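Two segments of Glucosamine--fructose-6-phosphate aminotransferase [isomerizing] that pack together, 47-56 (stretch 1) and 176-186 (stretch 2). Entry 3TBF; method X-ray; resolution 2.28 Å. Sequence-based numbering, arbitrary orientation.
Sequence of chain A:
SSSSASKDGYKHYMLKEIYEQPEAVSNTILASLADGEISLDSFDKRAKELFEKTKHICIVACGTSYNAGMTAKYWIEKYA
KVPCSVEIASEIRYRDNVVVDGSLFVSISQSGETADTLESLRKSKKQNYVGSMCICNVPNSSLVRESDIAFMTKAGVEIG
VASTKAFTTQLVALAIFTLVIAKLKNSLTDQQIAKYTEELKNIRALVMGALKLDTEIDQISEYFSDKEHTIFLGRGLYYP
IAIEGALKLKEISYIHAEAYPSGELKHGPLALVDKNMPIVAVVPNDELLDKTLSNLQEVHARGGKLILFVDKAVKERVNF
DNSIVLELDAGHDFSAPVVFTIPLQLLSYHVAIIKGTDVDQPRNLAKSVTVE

Stretch 1, residues 47-56: AKELFEKTKH
Stretch 2 176-186: IFTLVIAKLKN

Two helices far apart in sequence meet here at a steep angle. Residues 47-52 are helical, as are 176-184, the latter continuing a helix that begins earlier in the chain. Their axes approach to 10.5 Å and cross at -70°, so contact is concentrated around one point: the CA atoms of Phe51 and Ile181 lie 6.9 Å apart, those of Glu52 and Leu184 7.2 Å.

Phe51 (chi1 m, chi2 -22°) is the knob of this crossing. Its CB points toward the second helix, and its ring sits among Phe177, Val180, Ile181 and Leu184, residues spaced three and four apart and therefore on one side of that helix. Ile181 (m, m) lays a methyl over one ring face, CD1 standing 3.5 Å from the centroid of the Phe51 ring and 3.3 Å from Phe51 CG, a CH-pi contact. Phe177 (t, chi2 68°) turns its edge toward the face of Phe51 in an offset edge-to-face pair, with centroids 5.6 Å apart and planes at 62°; CE1 of Phe51 and CE1 of Phe177 are 3.7 Å apart. Val180 (t) brings CG1 to 3.9 Å from Phe51 CE2, while Leu184 (chi1 -135°, chi2 38°) places CD2 near the ring plane, 3.6 Å from Phe51 CB. A phenyl ring suits this place: its face receives the Ile181 methyl, its edge lies near Leu184 CD2, and it leaves no donor or acceptor unsatisfied among apolar neighbours.

The polar contacts between the stretches all involve Lys185. Within the helices, backbone NH groups bond to carbonyls four residues earlier, as in Phe51 N to Ala47 O (2.9 Å) and Ile181 N to Phe177 O (3.0 Å). Lys185 N still donates to Ile181 O (3.0 Å), although Lys185 is the first residue to leave helical phi/psi (-105/12). Its long side chain (chi1 m, chi2 -124°, chi3 t, chi4 -130°) reaches back to the first stretch, where NZ donates to Glu52 O at 3.0 Å and Thr54 O at 2.9 Å. The ammonium group thus satisfies two carbonyls, those of Glu52 and Thr54. Lys55 NZ lies 3.7 Å from Lys185 NZ, a close approach of like charges; Lys55 NZ also donates a weak bond to Lys53 O at 3.5 Å.

Thr54 (m) takes extended phi/psi of -77/128, and its OG1 donates to Leu50 O at 2.8 Å; Lys55 (-123/-11) follows before His56 enters a strand. Around the exposed surface, i to i+4 salt bridges pair Lys53 NZ with Glu49 OE2 (2.7 Å) and, through a weak hydrogen bond, Lys48 NZ with Glu52 OE2 (3.2 Å).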

# COMPACT_ATOMS: atom_id res chain seq x y z
N ALA A 47 18.99 -4.24 24.62
CA ALA A 47 18.33 -4.91 23.52
C ALA A 47 17.61 -6.19 23.89
O ALA A 47 16.50 -6.43 23.41
CB ALA A 47 19.34 -5.21 22.40
N LYS A 48 18.24 -7.03 24.71
CA LYS A 48 17.68 -8.35 25.02
C LYS A 48 16.42 -8.24 25.87
O LYS A 48 15.45 -8.93 25.60
CB LYS A 48 18.71 -9.23 25.72
CG LYS A 48 18.16 -10.37 26.57
CD LYS A 48 19.31 -11.30 27.00
CE LYS A 48 18.81 -12.61 27.68
NZ LYS A 48 18.32 -12.41 29.10
N GLU A 49 16.46 -7.41 26.89
CA GLU A 49 15.31 -7.25 27.77
C GLU A 49 14.15 -6.69 26.94
O GLU A 49 13.03 -7.13 27.03
CB GLU A 49 15.69 -6.32 28.93
CG GLU A 49 14.52 -5.80 29.75
CD GLU A 49 14.68 -4.31 30.14
OE1 GLU A 49 15.78 -3.94 30.66
OE2 GLU A 49 13.71 -3.51 29.94
N LEU A 50 14.48 -5.76 26.07
CA LEU A 50 13.51 -5.10 25.22
C LEU A 50 12.87 -6.08 24.21
O LEU A 50 11.67 -6.00 23.90
CB LEU A 50 14.25 -4.00 24.50
CG LEU A 50 13.49 -2.81 23.99
CD1 LEU A 50 13.79 -1.60 24.91
CD2 LEU A 50 13.94 -2.54 22.57
N PHE A 51 13.65 -7.02 23.72
CA PHE A 51 13.15 -8.00 22.80
C PHE A 51 12.33 -9.09 23.51
O PHE A 51 11.46 -9.71 22.90
CB PHE A 51 14.30 -8.67 22.04
CG PHE A 51 15.05 -7.76 21.08
CD1 PHE A 51 14.48 -6.61 20.55
CD2 PHE A 51 16.33 -8.12 20.65
CE1 PHE A 51 15.18 -5.82 19.65
CE2 PHE A 51 17.03 -7.32 19.73
CZ PHE A 51 16.44 -6.18 19.23
N GLU A 52 12.64 -9.36 24.78
CA GLU A 52 11.90 -10.35 25.55
C GLU A 52 10.51 -9.83 25.81
O GLU A 52 9.58 -10.59 25.85
CB GLU A 52 12.58 -10.64 26.88
CG GLU A 52 13.96 -11.23 26.72
CD GLU A 52 14.61 -11.70 28.05
OE1 GLU A 52 14.48 -10.99 29.09
OE2 GLU A 52 15.28 -12.76 28.01
N LYS A 53 10.37 -8.52 25.96
CA LYS A 53 9.06 -7.88 26.14
C LYS A 53 8.26 -7.64 24.85
O LYS A 53 7.09 -7.31 24.92
CB LYS A 53 9.24 -6.51 26.78
CG LYS A 53 9.92 -6.47 28.13
CD LYS A 53 10.18 -4.99 28.50
CE LYS A 53 10.81 -4.80 29.91
NZ LYS A 53 11.04 -3.35 30.26
N THR A 54 8.88 -7.77 23.69
CA THR A 54 8.26 -7.42 22.44
C THR A 54 7.30 -8.47 22.04
O THR A 54 7.65 -9.64 22.05
CB THR A 54 9.29 -7.30 21.34
OG1 THR A 54 10.12 -6.18 21.62
CG2 THR A 54 8.65 -7.17 19.94
N LYS A 55 6.07 -8.04 21.73
CA LYS A 55 5.03 -8.96 21.25
C LYS A 55 4.47 -8.54 19.90
O LYS A 55 3.72 -9.27 19.23
CB LYS A 55 3.88 -9.05 22.24
CG LYS A 55 4.26 -8.77 23.67
CD LYS A 55 3.87 -9.91 24.62
CE LYS A 55 4.91 -11.02 24.56
NZ LYS A 55 6.22 -10.65 25.21
N HIS A 56 4.82 -7.35 19.51
CA HIS A 56 4.39 -6.85 18.27
C HIS A 56 5.44 -5.88 17.80
O HIS A 56 6.00 -5.15 18.56
CB HIS A 56 3.06 -6.13 18.45
CG HIS A 56 2.49 -5.59 17.18
ND1 HIS A 56 2.83 -4.35 16.69
CD2 HIS A 56 1.59 -6.11 16.31
CE1 HIS A 56 2.19 -4.14 15.56
NE2 HIS A 56 1.43 -5.20 15.30
N ILE A 176 18.88 -9.94 9.78
CA ILE A 176 19.65 -10.29 10.96
C ILE A 176 18.80 -10.12 12.23
O ILE A 176 18.74 -11.01 13.04
CB ILE A 176 20.93 -9.42 11.06
CG1 ILE A 176 21.94 -9.88 10.03
CG2 ILE A 176 21.54 -9.44 12.49
CD1 ILE A 176 22.99 -8.81 9.78
N PHE A 177 18.15 -8.98 12.37
CA PHE A 177 17.14 -8.74 13.39
C PHE A 177 16.07 -9.86 13.45
O PHE A 177 15.73 -10.34 14.52
CB PHE A 177 16.48 -7.37 13.14
CG PHE A 177 15.28 -7.11 13.99
CD1 PHE A 177 15.42 -6.94 15.34
CD2 PHE A 177 14.03 -7.01 13.44
CE1 PHE A 177 14.32 -6.69 16.14
CE2 PHE A 177 12.92 -6.77 14.24
CZ PHE A 177 13.09 -6.60 15.60
N THR A 178 15.56 -10.29 12.30
CA THR A 178 14.62 -11.40 12.30
C THR A 178 15.21 -12.59 13.00
O THR A 178 14.53 -13.18 13.83
CB THR A 178 14.20 -11.81 10.89
OG1 THR A 178 13.45 -10.75 10.33
CG2 THR A 178 13.34 -13.01 10.89
N LEU A 179 16.47 -12.94 12.69
CA LEU A 179 17.05 -14.15 13.29
C LEU A 179 17.38 -13.97 14.79
O LEU A 179 17.19 -14.88 15.60
CB LEU A 179 18.25 -14.64 12.50
CG LEU A 179 17.99 -14.96 11.02
CD1 LEU A 179 19.30 -15.26 10.25
CD2 LEU A 179 17.08 -16.12 10.84
N VAL A 180 17.84 -12.81 15.17
CA VAL A 180 18.01 -12.52 16.58
C VAL A 180 16.74 -12.67 17.40
O VAL A 180 16.74 -13.28 18.43
CB VAL A 180 18.52 -11.08 16.78
CG1 VAL A 180 18.38 -10.65 18.29
CG2 VAL A 180 20.02 -10.95 16.25
N ILE A 181 15.63 -12.15 16.89
CA ILE A 181 14.33 -12.26 17.55
C ILE A 181 13.87 -13.69 17.53
O ILE A 181 13.36 -14.20 18.52
CB ILE A 181 13.26 -11.36 16.85
CG1 ILE A 181 13.68 -9.92 16.99
CG2 ILE A 181 11.87 -11.51 17.52
CD1 ILE A 181 13.95 -9.49 18.47
N ALA A 182 14.06 -14.35 16.40
CA ALA A 182 13.62 -15.72 16.26
C ALA A 182 14.26 -16.58 17.32
O ALA A 182 13.60 -17.44 17.90
CB ALA A 182 13.96 -16.27 14.89
N LYS A 183 15.54 -16.37 17.55
CA LYS A 183 16.29 -17.19 18.48
C LYS A 183 15.88 -16.93 19.92
O LYS A 183 15.70 -17.84 20.71
CB LYS A 183 17.76 -16.86 18.34
CG LYS A 183 18.67 -17.53 19.33
CD LYS A 183 20.04 -17.47 18.75
CE LYS A 183 21.14 -17.75 19.77
NZ LYS A 183 21.49 -19.19 19.80
N LEU A 184 15.74 -15.67 20.24
CA LEU A 184 15.36 -15.27 21.59
C LEU A 184 13.96 -15.78 21.98
O LEU A 184 13.68 -15.99 23.15
CB LEU A 184 15.35 -13.75 21.64
CG LEU A 184 15.99 -13.08 22.82
CD1 LEU A 184 17.27 -13.80 23.28
CD2 LEU A 184 16.30 -11.65 22.43
N LYS A 185 13.08 -15.93 21.00
CA LYS A 185 11.72 -16.33 21.27
C LYS A 185 11.54 -17.77 20.89
O LYS A 185 10.43 -18.23 20.78
CB LYS A 185 10.73 -15.47 20.48
CG LYS A 185 10.81 -14.00 20.83
CD LYS A 185 9.52 -13.44 21.27
CE LYS A 185 9.73 -12.05 21.87
NZ LYS A 185 9.09 -11.90 23.20
N ASN A 186 12.62 -18.47 20.64
CA ASN A 186 12.55 -19.90 20.33
C ASN A 186 11.69 -20.24 19.14
O ASN A 186 11.21 -21.33 19.04
CB ASN A 186 12.09 -20.66 21.58
CG ASN A 186 13.02 -20.43 22.77
OD1 ASN A 186 12.62 -19.90 23.81
ND2 ASN A 186 14.31 -20.76 22.58